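Local coordinates for protein digeranylgeranylglycerophospholipid reductase (Sulfolobus acidocaldarius, PDB 4OPL) that reduces the double bonds of geranylgeranyl chains in archaeal membrane lipid precursors, using FAD as cofactor, to give saturated archaeol lipids, at residues A[78-83]-A[204-209]. The protein carries 1 engineered substitution. Numbering follows the deposited sequence.
Sequences KLYSPD and RIFFDQ. Engineered in segment 204-209: F207 (natural residue Ile).
Y80 and F206 sit side by side on one face of a parallel strand pair, their rings in an offset stack with centroids 4.6 Å apart and planes at 28°. CE1 of F206 lies over one face of the tyrosine ring, 3.5 Å from Y80 CD2 and displaced toward the rim. Their places in register put both on this face; near-equal first torsions (CG anti to the carbonyl carbon, chi1 -69° in Y80 and -54° in F206) turn both rings the same way, laying them alongside each other. Exchanging Y80 for an alanine would probably leave this side of F206 without its stacking partner and uncover the aliphatic chain of R204, whose CB packs 3.9 Å from Y80 CE2.

Beneath the rings, I205 N donates a hydrogen bond to K78 O (2.8 Å) and Y80 N one to I205 O (2.8 Å), both nearly linear; the third, from F207 N to Y80 O (3.0 Å), is tilted from the carbonyl plane. On the other face L79 CD2 rests 3.6 Å from I205 CB, and also meets the ring edge of F207, an engineered residue. The Y80-F206 stack and this L79-I205 contact are the tight part. The looser side is at the polar ends of K78 and R204: K78's leads away to a salt bridge with D199, while R204 NH2 hydrogen-bonds the carbonyl O of E198. Past the strands, P82 closes over F207 O with a CA-H...O contact and leans on helix 360-368.

Strand 216-221 flanks 204-206 on its other side, antiparallel. The parallel pair of 70-80 with 202-206 is part of a large mixed sheet; strand 202-206 falls within the geranylgeranyl reductase catalytic domain, and the I205 side chain lies about 6 Å from that of H298, which binds the lipid.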
ATOM      1  N   LYS A  78       0.880   3.227  19.597  1.00 83.20           N
ATOM      2  CA  LYS A  78       1.913   2.870  20.561  1.00 82.33           C
ATOM      3  C   LYS A  78       2.891   1.859  19.961  1.00 81.67           C
ATOM      4  O   LYS A  78       2.496   0.772  19.540  1.00 80.81           O
ATOM      5  CB  LYS A  78       1.290   2.314  21.842  1.00 83.78           C
ATOM      6  CG  LYS A  78       0.533   3.353  22.659  1.00 84.05           C
ATOM      7  CD  LYS A  78       0.054   2.779  23.984  1.00 86.13           C
ATOM      8  CE  LYS A  78      -0.587   3.850  24.853  1.00 87.50           C
ATOM      9  NZ  LYS A  78      -1.045   3.301  26.160  1.00 89.79           N
ATOM     10  N   LEU A  79       4.166   2.233  19.921  1.00 80.72           N
ATOM     11  CA  LEU A  79       5.211   1.373  19.372  1.00 61.98           C
ATOM     12  C   LEU A  79       5.999   0.684  20.482  1.00 62.90           C
ATOM     13  O   LEU A  79       6.577   1.344  21.348  1.00 86.08           O
ATOM     14  CB  LEU A  79       6.158   2.181  18.485  1.00 60.66           C
ATOM     15  CG  LEU A  79       5.528   2.949  17.324  1.00 59.75           C
ATOM     16  CD1 LEU A  79       6.582   3.758  16.587  1.00 58.70           C
ATOM     17  CD2 LEU A  79       4.824   2.002  16.373  1.00 61.55           C
ATOM     18  N   TYR A  80       6.030  -0.645  20.449  1.00 63.27           N
ATOM     19  CA  TYR A  80       6.695  -1.423  21.493  1.00 64.34           C
ATOM     20  C   TYR A  80       8.037  -1.984  21.036  1.00 63.74           C
ATOM     21  O   TYR A  80       8.185  -2.416  19.892  1.00 77.56           O
ATOM     22  CB  TYR A  80       5.789  -2.566  21.957  1.00 65.56           C
ATOM     23  CG  TYR A  80       4.558  -2.117  22.713  1.00 66.72           C
ATOM     24  CD1 TYR A  80       4.499  -2.209  24.097  1.00 80.55           C
ATOM     25  CD2 TYR A  80       3.457  -1.601  22.043  1.00 77.62           C
ATOM     26  CE1 TYR A  80       3.376  -1.800  24.792  1.00 84.41           C
ATOM     27  CE2 TYR A  80       2.331  -1.189  22.729  1.00 81.78           C
ATOM     28  CZ  TYR A  80       2.295  -1.291  24.103  1.00 85.05           C
ATOM     29  OH  TYR A  80       1.176  -0.882  24.791  1.00 88.15           O
ATOM     30  N   SER A  81       9.008  -1.980  21.945  1.00 63.24           N
ATOM     31  CA  SER A  81      10.329  -2.536  21.678  1.00 61.49           C
ATOM     32  C   SER A  81      10.307  -4.057  21.847  1.00 82.70           C
ATOM     33  O   SER A  81       9.406  -4.592  22.493  1.00 84.86           O
ATOM     34  CB  SER A  81      11.369  -1.901  22.608  1.00 63.59           C
ATOM     35  OG  SER A  81      11.067  -2.155  23.969  1.00 67.24           O
ATOM     36  N   PRO A  82      11.287  -4.758  21.249  1.00 83.28           N
ATOM     37  CA  PRO A  82      11.418  -6.215  21.381  1.00 84.65           C
ATOM     38  C   PRO A  82      11.366  -6.729  22.821  1.00 94.43           C
ATOM     39  O   PRO A  82      10.753  -7.766  23.068  1.00 96.97           O
ATOM     40  CB  PRO A  82      12.788  -6.489  20.760  1.00 82.55           C
ATOM     41  CG  PRO A  82      12.909  -5.453  19.705  1.00 78.35           C
ATOM     42  CD  PRO A  82      12.224  -4.221  20.243  1.00 78.88           C
ATOM     43  N   ASP A  83      11.994  -6.017  23.753  1.00 97.43           N
ATOM     44  CA  ASP A  83      12.005  -6.447  25.149  1.00100.74           C
ATOM     45  C   ASP A  83      10.872  -5.814  25.954  1.00 99.81           C
ATOM     46  O   ASP A  83      10.822  -5.951  27.177  1.00104.08           O
ATOM     47  CB  ASP A  83      13.354  -6.129  25.805  1.00103.35           C
ATOM     48  CG  ASP A  83      13.737  -4.662  25.692  1.00105.16           C
ATOM     49  OD1 ASP A  83      12.884  -3.836  25.300  1.00105.42           O
ATOM     50  OD2 ASP A  83      14.899  -4.330  26.003  1.00107.39           O
ATOM     51  N   ARG A 204      -1.611  -0.538  18.727  1.00 63.17           N
ATOM     52  CA  ARG A 204      -0.381  -1.096  19.271  1.00 62.96           C
ATOM     53  C   ARG A 204       0.421  -1.804  18.184  1.00 78.87           C
ATOM     54  O   ARG A 204      -0.098  -2.670  17.484  1.00 79.32           O
ATOM     55  CB  ARG A 204      -0.683  -2.066  20.412  1.00 74.39           C
ATOM     56  CG  ARG A 204      -1.597  -1.507  21.487  1.00 77.06           C
ATOM     57  CD  ARG A 204      -1.857  -2.548  22.558  1.00 73.35           C
ATOM     58  NE  ARG A 204      -2.916  -2.149  23.478  1.00 85.28           N
ATOM     59  CZ  ARG A 204      -3.392  -2.928  24.443  1.00 90.59           C
ATOM     60  NH1 ARG A 204      -2.901  -4.148  24.610  1.00 91.32           N
ATOM     61  NH2 ARG A 204      -4.358  -2.491  25.239  1.00 95.38           N
ATOM     62  N   ILE A 205       1.686  -1.425  18.047  1.00 58.73           N
ATOM     63  CA  ILE A 205       2.571  -2.043  17.067  1.00 56.51           C
ATOM     64  C   ILE A 205       3.813  -2.596  17.756  1.00 57.14           C
ATOM     65  O   ILE A 205       4.540  -1.862  18.424  1.00 67.42           O
ATOM     66  CB  ILE A 205       2.985  -1.044  15.971  1.00 59.39           C
ATOM     67  CG1 ILE A 205       1.777  -0.666  15.111  1.00 58.89           C
ATOM     68  CG2 ILE A 205       4.088  -1.621  15.103  1.00 51.65           C
ATOM     69  CD1 ILE A 205       2.098   0.324  14.020  1.00 50.54           C
ATOM     70  N   PHE A 206       4.051  -3.893  17.590  1.00 68.03           N
ATOM     71  CA  PHE A 206       5.122  -4.568  18.313  1.00 70.16           C
ATOM     72  C   PHE A 206       6.292  -4.944  17.406  1.00 68.56           C
ATOM     73  O   PHE A 206       6.129  -5.685  16.439  1.00 71.62           O
ATOM     74  CB  PHE A 206       4.578  -5.817  19.007  1.00 61.21           C
ATOM     75  CG  PHE A 206       3.398  -5.551  19.900  1.00 63.72           C
ATOM     76  CD1 PHE A 206       3.580  -5.209  21.229  1.00 70.15           C
ATOM     77  CD2 PHE A 206       2.106  -5.646  19.411  1.00 64.02           C
ATOM     78  CE1 PHE A 206       2.497  -4.964  22.054  1.00 73.07           C
ATOM     79  CE2 PHE A 206       1.018  -5.403  20.230  1.00 66.87           C
ATOM     80  CZ  PHE A 206       1.215  -5.061  21.552  1.00 69.23           C
ATOM     81  N   PHE A 207       7.470  -4.425  17.737  1.00 66.19           N
ATOM     82  CA  PHE A 207       8.692  -4.702  16.987  1.00 64.11           C
ATOM     83  C   PHE A 207       9.403  -5.919  17.564  1.00 66.41           C
ATOM     84  O   PHE A 207       9.701  -5.956  18.757  1.00 69.07           O
ATOM     85  CB  PHE A 207       9.635  -3.494  17.014  1.00 66.72           C
ATOM     86  CG  PHE A 207       9.172  -2.326  16.183  1.00 69.31           C
ATOM     87  CD1 PHE A 207       9.991  -1.796  15.197  1.00 69.61           C
ATOM     88  CD2 PHE A 207       7.931  -1.751  16.391  1.00 73.40           C
ATOM     89  CE1 PHE A 207       9.578  -0.719  14.434  1.00 69.98           C
ATOM     90  CE2 PHE A 207       7.511  -0.677  15.631  1.00 73.23           C
ATOM     91  CZ  PHE A 207       8.336  -0.159  14.651  1.00 71.19           C
ATOM     92  N   ASP A 208       9.678  -6.906  16.717  1.00 65.99           N
ATOM     93  CA  ASP A 208      10.403  -8.102  17.138  1.00 68.53           C
ATOM     94  C   ASP A 208      10.833  -8.919  15.925  1.00 66.76           C
ATOM     95  O   ASP A 208       9.996  -9.404  15.165  1.00 66.85           O
ATOM     96  CB  ASP A 208       9.544  -8.958  18.074  1.00 70.60           C
ATOM     97  CG  ASP A 208      10.375  -9.802  19.019  1.00 70.40           C
ATOM     98  OD1 ASP A 208      11.488 -10.214  18.628  1.00 67.37           O
ATOM     99  OD2 ASP A 208       9.919 -10.050  20.155  1.00 64.38           O
ATOM    100  N   GLN A 209      12.142  -9.073  15.750  1.00 64.56           N
ATOM    101  CA  GLN A 209      12.680  -9.774  14.589  1.00 63.02           C
ATOM    102  C   GLN A 209      12.689 -11.290  14.775  1.00 65.84           C
ATOM    103  O   GLN A 209      13.125 -12.027  13.891  1.00 65.57           O
ATOM    104  CB  GLN A 209      14.096  -9.280  14.283  1.00 62.77           C
ATOM    105  CG  GLN A 209      14.182  -7.805  13.914  1.00 66.10           C
ATOM    106  CD  GLN A 209      13.761  -7.521  12.482  1.00 69.88           C
ATOM    107  OE1 GLN A 209      12.725  -7.996  12.013  1.00 71.02           O
ATOM    108  NE2 GLN A 209      14.570  -6.739  11.778  1.00 70.36           N
TER